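Local coordinates for protein beta-N-acetylhexosaminidase (Arthrobacter aurescens, PDB 3RCN) that probably catalyses the hydrolysis of terminal non-reducing N-acetyl-D-hexosamine residues from N-acetyl-beta-D-hexosaminides, as a member of glycosyl hydrolase family 20, at residues E459-S463 with P464-Q468; H150-K154 with D155-R159; G387-D390 with A391-G395. All coordinates share one frame; numbering follows the deposited sequence.

Contact 1 (E459-S463 with P464-Q468); sequences EHLDS and PRRVQ. With SO4 (sulfate ion), chain B.
Ser463 and Arg466 form a local helix cap, where the loop after strand 449-456 turns into helix 464-471. Ser463 is the N-cap: its OG accepts from Arg466 N at 3.2 Å, with an N-H...O angle of 160°. The hydroxyl can do this because chi1 of 66° sets OG between the backbone N and the carbonyl carbon, turned toward the first turn. Ser463 O takes Val467 N at 3.1 Å, the first rung of the helical ladder. Ser463 OG also donates to O2 of a sulfate ion at 2.7 Å, so one hydroxyl joins the helix start to the anion. The sulfate probably comes from the crystallisation liquor. Arg465 holds it from the helix side, NH1 reaching O4 at 3.2 Å in the guanidinium plane along a nearly straight N-H (168°); a bend at chi3 brings the group round to it. In the family 20 alpha-beta barrel, helix 464-471 follows the last strand of the barrel sheet, and here its start faces the second subunit. Arg215 of that subunit binds the same sulfate and pairs with Asp462, while Arg465 NE makes a salt bridge to Glu512. With a leucine instead of Arg465, Glu512 would probably lose its charged mate and the sulfate one of its donors. Leu461 crosses Val467 at about a right angle, Leu461 CB meeting Val467 CG2 at 3.7 Å. The guanidinium contacts of Arg466 are doubtful, since a second conformer is modelled: in the one described here Leu461 CD2 lies over one face, 3.6 Å from Arg466 NH1, and NH1 makes a weak bond to His460 O at the guanidinium edge.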
loop_
_atom_site.group_PDB
_atom_site.type_symbol
_atom_site.label_atom_id
_atom_site.label_comp_id
_atom_site.label_asym_id
_atom_site.label_seq_id
_atom_site.Cartn_x
_atom_site.Cartn_y
_atom_site.Cartn_z
ATOM N N GLU A 459 -15.965 4.397 -9.940
ATOM C CA GLU A 459 -17.072 5.131 -9.323
ATOM C C GLU A 459 -17.420 4.557 -7.959
ATOM O O GLU A 459 -17.552 5.287 -6.974
ATOM C CB GLU A 459 -18.352 5.040 -10.179
ATOM C CG GLU A 459 -18.367 5.861 -11.445
ATOM C CD GLU A 459 -17.910 5.073 -12.669
ATOM O OE1 GLU A 459 -17.200 4.055 -12.506
ATOM O OE2 GLU A 459 -18.272 5.473 -13.796
ATOM N N HIS A 460 -17.603 3.243 -7.919
ATOM C CA HIS A 460 -18.011 2.572 -6.696
ATOM C C HIS A 460 -16.891 1.917 -5.883
ATOM O O HIS A 460 -17.147 1.386 -4.802
ATOM C CB HIS A 460 -19.110 1.574 -7.030
ATOM C CG HIS A 460 -20.180 2.169 -7.882
ATOM N ND1 HIS A 460 -20.829 3.337 -7.540
ATOM C CD2 HIS A 460 -20.690 1.788 -9.074
ATOM C CE1 HIS A 460 -21.714 3.633 -8.473
ATOM N NE2 HIS A 460 -21.645 2.715 -9.418
ATOM N N LEU A 461 -15.657 1.956 -6.377
ATOM C CA LEU A 461 -14.597 1.357 -5.601
ATOM C C LEU A 461 -13.835 2.495 -4.933
ATOM O O LEU A 461 -12.914 3.083 -5.507
ATOM C CB LEU A 461 -13.685 0.567 -6.550
ATOM C CG LEU A 461 -14.467 -0.146 -7.670
ATOM C CD1 LEU A 461 -13.554 -0.695 -8.739
ATOM C CD2 LEU A 461 -15.398 -1.259 -7.131
ATOM N N ASP A 462 -14.147 2.687 -3.655
ATOM C CA ASP A 462 -13.672 3.835 -2.884
ATOM C C ASP A 462 -12.465 3.548 -1.981
ATOM O O ASP A 462 -12.059 4.399 -1.193
ATOM C CB ASP A 462 -14.819 4.493 -2.116
ATOM C CG ASP A 462 -15.551 3.522 -1.219
ATOM O OD1 ASP A 462 -15.468 2.297 -1.470
ATOM O OD2 ASP A 462 -16.206 3.991 -0.261
ATOM N N SER A 463 -11.955 2.324 -2.044
ATOM C CA SER A 463 -10.693 1.992 -1.413
ATOM C C SER A 463 -9.951 1.043 -2.329
ATOM O O SER A 463 -10.569 0.416 -3.190
ATOM C CB SER A 463 -10.919 1.324 -0.050
ATOM O OG SER A 463 -11.537 0.063 -0.207
ATOM N N PRO A 464 -8.625 0.928 -2.142
ATOM C CA PRO A 464 -7.840 -0.081 -2.866
ATOM C C PRO A 464 -8.319 -1.505 -2.556
ATOM O O PRO A 464 -8.153 -2.400 -3.375
ATOM C CB PRO A 464 -6.412 0.135 -2.345
ATOM C CG PRO A 464 -6.402 1.511 -1.795
ATOM C CD PRO A 464 -7.787 1.805 -1.310
ATOM N N ARG A 465 -8.904 -1.718 -1.383
ATOM C CA ARG A 465 -9.480 -3.024 -1.091
ATOM C C ARG A 465 -10.622 -3.308 -2.067
ATOM O O ARG A 465 -10.715 -4.392 -2.635
ATOM C CB ARG A 465 -9.983 -3.102 0.350
ATOM C CG ARG A 465 -8.938 -2.762 1.401
ATOM C CD ARG A 465 -9.537 -2.780 2.813
ATOM N NE ARG A 465 -9.673 -4.141 3.314
ATOM C CZ ARG A 465 -10.424 -4.497 4.352
ATOM N NH1 ARG A 465 -11.133 -3.599 5.017
ATOM N NH2 ARG A 465 -10.473 -5.764 4.716
ATOM N N ARG A 466 -11.500 -2.335 -2.259
ATOM C CA ARG A 466 -12.626 -2.536 -3.159
ATOM C C ARG A 466 -12.150 -2.767 -4.604
ATOM O O ARG A 466 -12.695 -3.602 -5.332
ATOM C CB ARG A 466 -13.602 -1.363 -3.060
ATOM C CG ARG A 466 -14.367 -1.324 -1.744
ATOM C CD ARG A 466 -15.867 -1.426 -1.980
ATOM N NE ARG A 466 -16.198 -2.620 -2.740
ATOM C CZ ARG A 466 -16.999 -2.650 -3.804
ATOM N NH1 ARG A 466 -17.587 -1.547 -4.255
ATOM N NH2 ARG A 466 -17.223 -3.802 -4.415
ATOM N N VAL A 467 -11.113 -2.046 -5.013
ATOM C CA VAL A 467 -10.548 -2.277 -6.329
ATOM C C VAL A 467 -10.036 -3.714 -6.484
ATOM O O VAL A 467 -10.193 -4.336 -7.543
ATOM C CB VAL A 467 -9.426 -1.269 -6.646
ATOM C CG1 VAL A 467 -8.583 -1.768 -7.814
ATOM C CG2 VAL A 467 -10.017 0.125 -6.931
ATOM N N GLN A 468 -9.437 -4.250 -5.424
ATOM C CA GLN A 468 -8.920 -5.624 -5.453
ATOM C C GLN A 468 -10.053 -6.641 -5.562
ATOM O O GLN A 468 -9.942 -7.674 -6.233
ATOM C CB GLN A 468 -8.077 -5.905 -4.208
ATOM C CG GLN A 468 -6.803 -5.091 -4.154
ATOM C CD GLN A 468 -5.981 -5.406 -2.933
ATOM O OE1 GLN A 468 -6.514 -5.815 -1.899
ATOM N NE2 GLN A 468 -4.668 -5.233 -3.045
HETATM S S SO4 B . -12.785 -0.599 3.332
HETATM O O1 SO4 B . -13.674 -1.467 4.106
HETATM O O2 SO4 B . -12.691 -1.096 1.965
HETATM O O3 SO4 B . -13.344 0.749 3.330
HETATM O O4 SO4 B . -11.454 -0.567 3.934
#

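Contact 2 (H150-K154 with D155-R159); sequences HFMPK and DNVLR
Met152, a selenomethionine, lies against Asn156 and Val157 just where the loop after barrel strand 140-146 enters helix 154-166. The helix starts on a proline N-cap, Pro153, in the alpha-beta barrel of the catalytic domain. Met152 CB comes first, 4.0 Å from Val157 CG2. With chi1 at -179° the next carbon is thrown anti to the backbone N, which carries Met152 CG in between two residues of the helix, 3.6 Å from Asn156 CB and 3.8 Å from Val157 CG2. SE, further along the extended chi2, faces the helix backbone near Val157 N. There the chain bends at chi3, and the end of the side chain packs on Val467 of helix 464-471. Pro153 spans the first turn with its own backbone: Pro153 O accepts Val157 N at 3.1 Å, and more weakly Asn156 N. The Pro153 ring and the Asn156 side chain cross at a slant, OD1 of Asn156 coming 3.6 Å from Pro153 CB. One residue on, Lys154 O takes Leu158 N, and Leu158 CG and CD1 pack close to that oxygen. Leu158 and Val157 also rest on Ile229 of helix 223-235, the latter side chain touching Tyr221 as well. Lys154 folds back through bends at chi3 and chi4, bringing its ammonium to a salt bridge with Glu228. A water accepts from Lys154 NZ at 2.6 Å and donates to Asp155 OD2 at 3.2 Å.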
loop_
_atom_site.group_PDB
_atom_site.type_symbol
_atom_site.label_atom_id
_atom_site.label_comp_id
_atom_site.label_asym_id
_atom_site.label_seq_id
_atom_site.Cartn_x
_atom_site.Cartn_y
_atom_site.Cartn_z
ATOM N N HIS A 150 -11.961 7.570 -8.095
ATOM C CA HIS A 150 -11.352 7.474 -6.764
ATOM C C HIS A 150 -9.834 7.423 -6.830
ATOM O O HIS A 150 -9.241 6.518 -7.439
ATOM C CB HIS A 150 -11.927 6.317 -5.946
ATOM C CG HIS A 150 -13.295 6.605 -5.424
ATOM N ND1 HIS A 150 -14.438 6.146 -6.041
ATOM C CD2 HIS A 150 -13.705 7.369 -4.382
ATOM C CE1 HIS A 150 -15.497 6.595 -5.386
ATOM N NE2 HIS A 150 -15.080 7.337 -4.375
ATOM N N PHE A 151 -9.222 8.432 -6.215
ATOM C CA PHE A 151 -7.784 8.565 -6.195
ATOM C C PHE A 151 -7.176 7.378 -5.468
ATOM O O PHE A 151 -7.581 7.055 -4.350
ATOM C CB PHE A 151 -7.397 9.861 -5.491
ATOM C CG PHE A 151 -5.932 10.002 -5.266
ATOM C CD1 PHE A 151 -5.082 10.302 -6.325
ATOM C CD2 PHE A 151 -5.396 9.832 -3.996
ATOM C CE1 PHE A 151 -3.726 10.431 -6.131
ATOM C CE2 PHE A 151 -4.030 9.961 -3.782
ATOM C CZ PHE A 151 -3.189 10.260 -4.852
HETATM N N MSE A 152 -6.221 6.718 -6.110
HETATM C CA MSE A 152 -5.517 5.626 -5.461
HETATM C C MSE A 152 -4.136 6.089 -4.988
HETATM O O MSE A 152 -3.316 6.554 -5.778
HETATM C CB MSE A 152 -5.400 4.409 -6.374
HETATM C CG MSE A 152 -4.693 3.252 -5.686
HETATM SE SE MSE A 152 -4.672 1.554 -6.646
HETATM C CE MSE A 152 -6.556 1.068 -6.394
ATOM N N PRO A 153 -3.883 5.987 -3.681
ATOM C CA PRO A 153 -2.574 6.430 -3.209
ATOM C C PRO A 153 -1.447 5.678 -3.915
ATOM O O PRO A 153 -1.607 4.515 -4.297
ATOM C CB PRO A 153 -2.617 6.104 -1.722
ATOM C CG PRO A 153 -4.105 6.123 -1.382
ATOM C CD PRO A 153 -4.747 5.521 -2.583
ATOM N N LYS A 154 -0.327 6.372 -4.099
ATOM C CA LYS A 154 0.832 5.853 -4.819
ATOM C C LYS A 154 1.302 4.462 -4.343
ATOM O O LYS A 154 1.628 3.599 -5.166
ATOM C CB LYS A 154 1.963 6.876 -4.733
ATOM C CG LYS A 154 3.227 6.505 -5.481
ATOM C CD LYS A 154 4.140 7.719 -5.606
ATOM C CE LYS A 154 4.775 8.121 -4.265
ATOM N NZ LYS A 154 5.819 7.150 -3.829
ATOM N N ASP A 155 1.345 4.251 -3.024
ATOM C CA ASP A 155 1.730 2.953 -2.457
ATOM C C ASP A 155 0.892 1.797 -3.033
ATOM O O ASP A 155 1.405 0.719 -3.336
ATOM C CB ASP A 155 1.610 2.966 -0.919
ATOM C CG ASP A 155 2.738 3.760 -0.228
ATOM O OD1 ASP A 155 2.567 4.144 0.966
ATOM O OD2 ASP A 155 3.792 3.993 -0.874
ATOM N N ASN A 156 -0.403 2.042 -3.187
ATOM C CA ASN A 156 -1.325 1.045 -3.704
ATOM C C ASN A 156 -1.208 0.838 -5.218
ATOM O O ASN A 156 -1.316 -0.295 -5.704
ATOM C CB ASN A 156 -2.749 1.398 -3.287
ATOM C CG ASN A 156 -2.892 1.488 -1.777
ATOM O OD1 ASN A 156 -2.880 2.576 -1.192
ATOM N ND2 ASN A 156 -2.979 0.337 -1.134
ATOM N N VAL A 157 -0.968 1.924 -5.952
ATOM C CA VAL A 157 -0.699 1.831 -7.391
ATOM C C VAL A 157 0.514 0.932 -7.688
ATOM O O VAL A 157 0.456 0.091 -8.583
ATOM C CB VAL A 157 -0.476 3.232 -8.052
ATOM C CG1 VAL A 157 -0.086 3.085 -9.524
ATOM C CG2 VAL A 157 -1.709 4.128 -7.911
ATOM N N LEU A 158 1.609 1.093 -6.945
ATOM C CA LEU A 158 2.803 0.313 -7.245
ATOM C C LEU A 158 2.531 -1.143 -6.924
ATOM O O LEU A 158 3.064 -2.048 -7.582
ATOM C CB LEU A 158 4.005 0.808 -6.455
ATOM C CG LEU A 158 4.276 2.302 -6.585
ATOM C CD1 LEU A 158 5.320 2.777 -5.575
ATOM C CD2 LEU A 158 4.692 2.627 -8.025
ATOM N N ARG A 159 1.701 -1.369 -5.907
ATOM C CA ARG A 159 1.355 -2.742 -5.523
ATOM C C ARG A 159 0.447 -3.405 -6.546
ATOM O O ARG A 159 0.620 -4.578 -6.884
ATOM C CB ARG A 159 0.709 -2.781 -4.138
ATOM C CG ARG A 159 1.720 -2.902 -3.019
ATOM C CD ARG A 159 1.940 -4.354 -2.671
ATOM N NE ARG A 159 3.179 -4.873 -3.208
ATOM C CZ ARG A 159 3.479 -6.165 -3.243
ATOM N NH1 ARG A 159 2.617 -7.051 -2.780
ATOM N NH2 ARG A 159 4.631 -6.576 -3.762
HETATM O O HOH W 1 6.268 4.834 -2.637
#

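Contact 3 (G387-D390 with A391-G395); sequences GGID and ALRKG
Asp390 and Lys394 cross obliquely at the C-terminal end of helix 385-393, Lys394 being the residue just past it, and close a salt bridge from Lys394 NZ to Asp390 OD1 at 2.6 Å. The ammonium meets OD1 on its syn side but 30° out of the carboxylate plane, so it stands somewhat above the flat group and not within it. Asp390 OD2, 3.7 Å from Lys394 NZ, is the more distant oxygen. Chi1 of -163° puts CG of Asp390 anti to the backbone N, beside its own carbonyl carbon. Lys394 comes back to the carboxylate through a bend at chi2, its aliphatic part passing alongside the Asp390 carbonyl oxygen. Ile389 and Arg393 make a different pair, lying side by side and pointing the same way. Here the touch is slight: Ile389 CD1 comes 3.8 Å from Arg393 NH2, obliquely to the guanidinium. In the backbone, Arg393 N bonds to Ile389 O at 3.0 Å, and Leu392 N reaches Gly388 O at 3.3 Å. The last such bond of the helix, from Lys394 N to Asp390 O, is long and weak. Leu392 turns to another side of the helix, its CD1 over the backbone of Ile389, 3.7 Å from CA. The helix ends in a Schellman motif at Gly395, where phi becomes positive and Gly395 N bonds back to Leu392 O at 2.8 Å. At this positive phi a side chain would press on the carbonyl oxygen of Lys394, a reason for glycine here. Helix 385-393 is the crossover of a beta-alpha-beta unit between strands 378-381 and 397-400: Ala391 and Leu392 pack on Val398 of the second strand, while Leu437 and Phe445 of nearby loops cover Leu392.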
loop_
_atom_site.group_PDB
_atom_site.type_symbol
_atom_site.label_atom_id
_atom_site.label_comp_id
_atom_site.label_asym_id
_atom_site.label_seq_id
_atom_site.Cartn_x
_atom_site.Cartn_y
_atom_site.Cartn_z
ATOM N N GLY A 387 -18.206 -3.452 -34.079
ATOM C CA GLY A 387 -17.479 -2.199 -33.965
ATOM C C GLY A 387 -15.975 -2.390 -34.121
ATOM O O GLY A 387 -15.272 -1.510 -34.629
ATOM N N GLY A 388 -15.484 -3.545 -33.674
ATOM C CA GLY A 388 -14.076 -3.889 -33.778
ATOM C C GLY A 388 -13.592 -4.121 -35.204
ATOM O O GLY A 388 -12.601 -3.526 -35.627
ATOM N N ILE A 389 -14.276 -4.991 -35.946
ATOM C CA ILE A 389 -13.881 -5.289 -37.325
ATOM C C ILE A 389 -14.017 -4.055 -38.210
ATOM O O ILE A 389 -13.266 -3.873 -39.166
ATOM C CB ILE A 389 -14.695 -6.453 -37.936
ATOM C CG1 ILE A 389 -16.193 -6.236 -37.714
ATOM C CG2 ILE A 389 -14.256 -7.787 -37.344
ATOM C CD1 ILE A 389 -17.086 -7.093 -38.604
ATOM N N ASP A 390 -14.977 -3.208 -37.866
ATOM C CA ASP A 390 -15.219 -1.961 -38.567
ATOM C C ASP A 390 -14.010 -1.015 -38.497
ATOM O O ASP A 390 -13.680 -0.336 -39.470
ATOM C CB ASP A 390 -16.451 -1.289 -37.967
ATOM C CG ASP A 390 -17.023 -0.228 -38.864
ATOM O OD1 ASP A 390 -16.336 0.157 -39.834
ATOM O OD2 ASP A 390 -18.160 0.223 -38.602
ATOM N N ALA A 391 -13.353 -0.977 -37.341
ATOM C CA ALA A 391 -12.196 -0.108 -37.132
ATOM C C ALA A 391 -10.944 -0.660 -37.798
ATOM O O ALA A 391 -10.020 0.089 -38.107
ATOM C CB ALA A 391 -11.954 0.099 -35.655
ATOM N N LEU A 392 -10.916 -1.974 -38.000
ATOM C CA LEU A 392 -9.860 -2.620 -38.768
ATOM C C LEU A 392 -10.008 -2.319 -40.268
ATOM O O LEU A 392 -9.030 -2.022 -40.957
ATOM C CB LEU A 392 -9.895 -4.125 -38.534
ATOM C CG LEU A 392 -9.667 -4.618 -37.106
ATOM C CD1 LEU A 392 -10.259 -6.002 -36.944
ATOM C CD2 LEU A 392 -8.184 -4.617 -36.739
ATOM N N ARG A 393 -11.237 -2.388 -40.772
ATOM C CA ARG A 393 -11.492 -2.012 -42.156
ATOM C C ARG A 393 -10.867 -0.647 -42.475
ATOM O O ARG A 393 -10.275 -0.464 -43.539
ATOM C CB ARG A 393 -12.994 -1.981 -42.458
ATOM C CG ARG A 393 -13.687 -3.339 -42.464
ATOM C CD ARG A 393 -14.954 -3.270 -43.315
ATOM N NE ARG A 393 -16.130 -3.828 -42.647
ATOM C CZ ARG A 393 -16.462 -5.118 -42.659
ATOM N NH1 ARG A 393 -15.699 -5.996 -43.301
ATOM N NH2 ARG A 393 -17.553 -5.536 -42.026
ATOM N N LYS A 394 -10.963 0.298 -41.543
ATOM C CA LYS A 394 -10.465 1.648 -41.784
ATOM C C LYS A 394 -8.967 1.792 -41.513
ATOM O O LYS A 394 -8.428 2.896 -41.630
ATOM C CB LYS A 394 -11.206 2.674 -40.924
ATOM C CG LYS A 394 -12.547 3.147 -41.466
ATOM C CD LYS A 394 -13.714 2.569 -40.673
ATOM C CE LYS A 394 -14.970 3.410 -40.862
ATOM N NZ LYS A 394 -16.216 2.617 -40.679
ATOM N N GLY A 395 -8.301 0.704 -41.121
ATOM C CA GLY A 395 -6.857 0.727 -40.912
ATOM C C GLY A 395 -6.380 1.095 -39.510
ATOM O O GLY A 395 -5.177 1.133 -39.235
#

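In the fold
Contacts 1 and 2 are neighbours, their centres 11 Å apart, because the strands that lead into them, 449-456 and 140-146, run parallel side by side where the barrel closes. The two helix starts touch: Pro464 CG meets Asn156 CG at 3.5 Å, and Val467 CG2 meets Met152 CE at 3.6 Å. Both also border the second subunit, Arg465 of each copy packing on Phe151 of the other. Contact 3 lies across the chain's centre, about 34 Å from contact 1 and 35 Å from contact 2 between centres, touching neither. All three lie away from Glu316, the predicted proton donor.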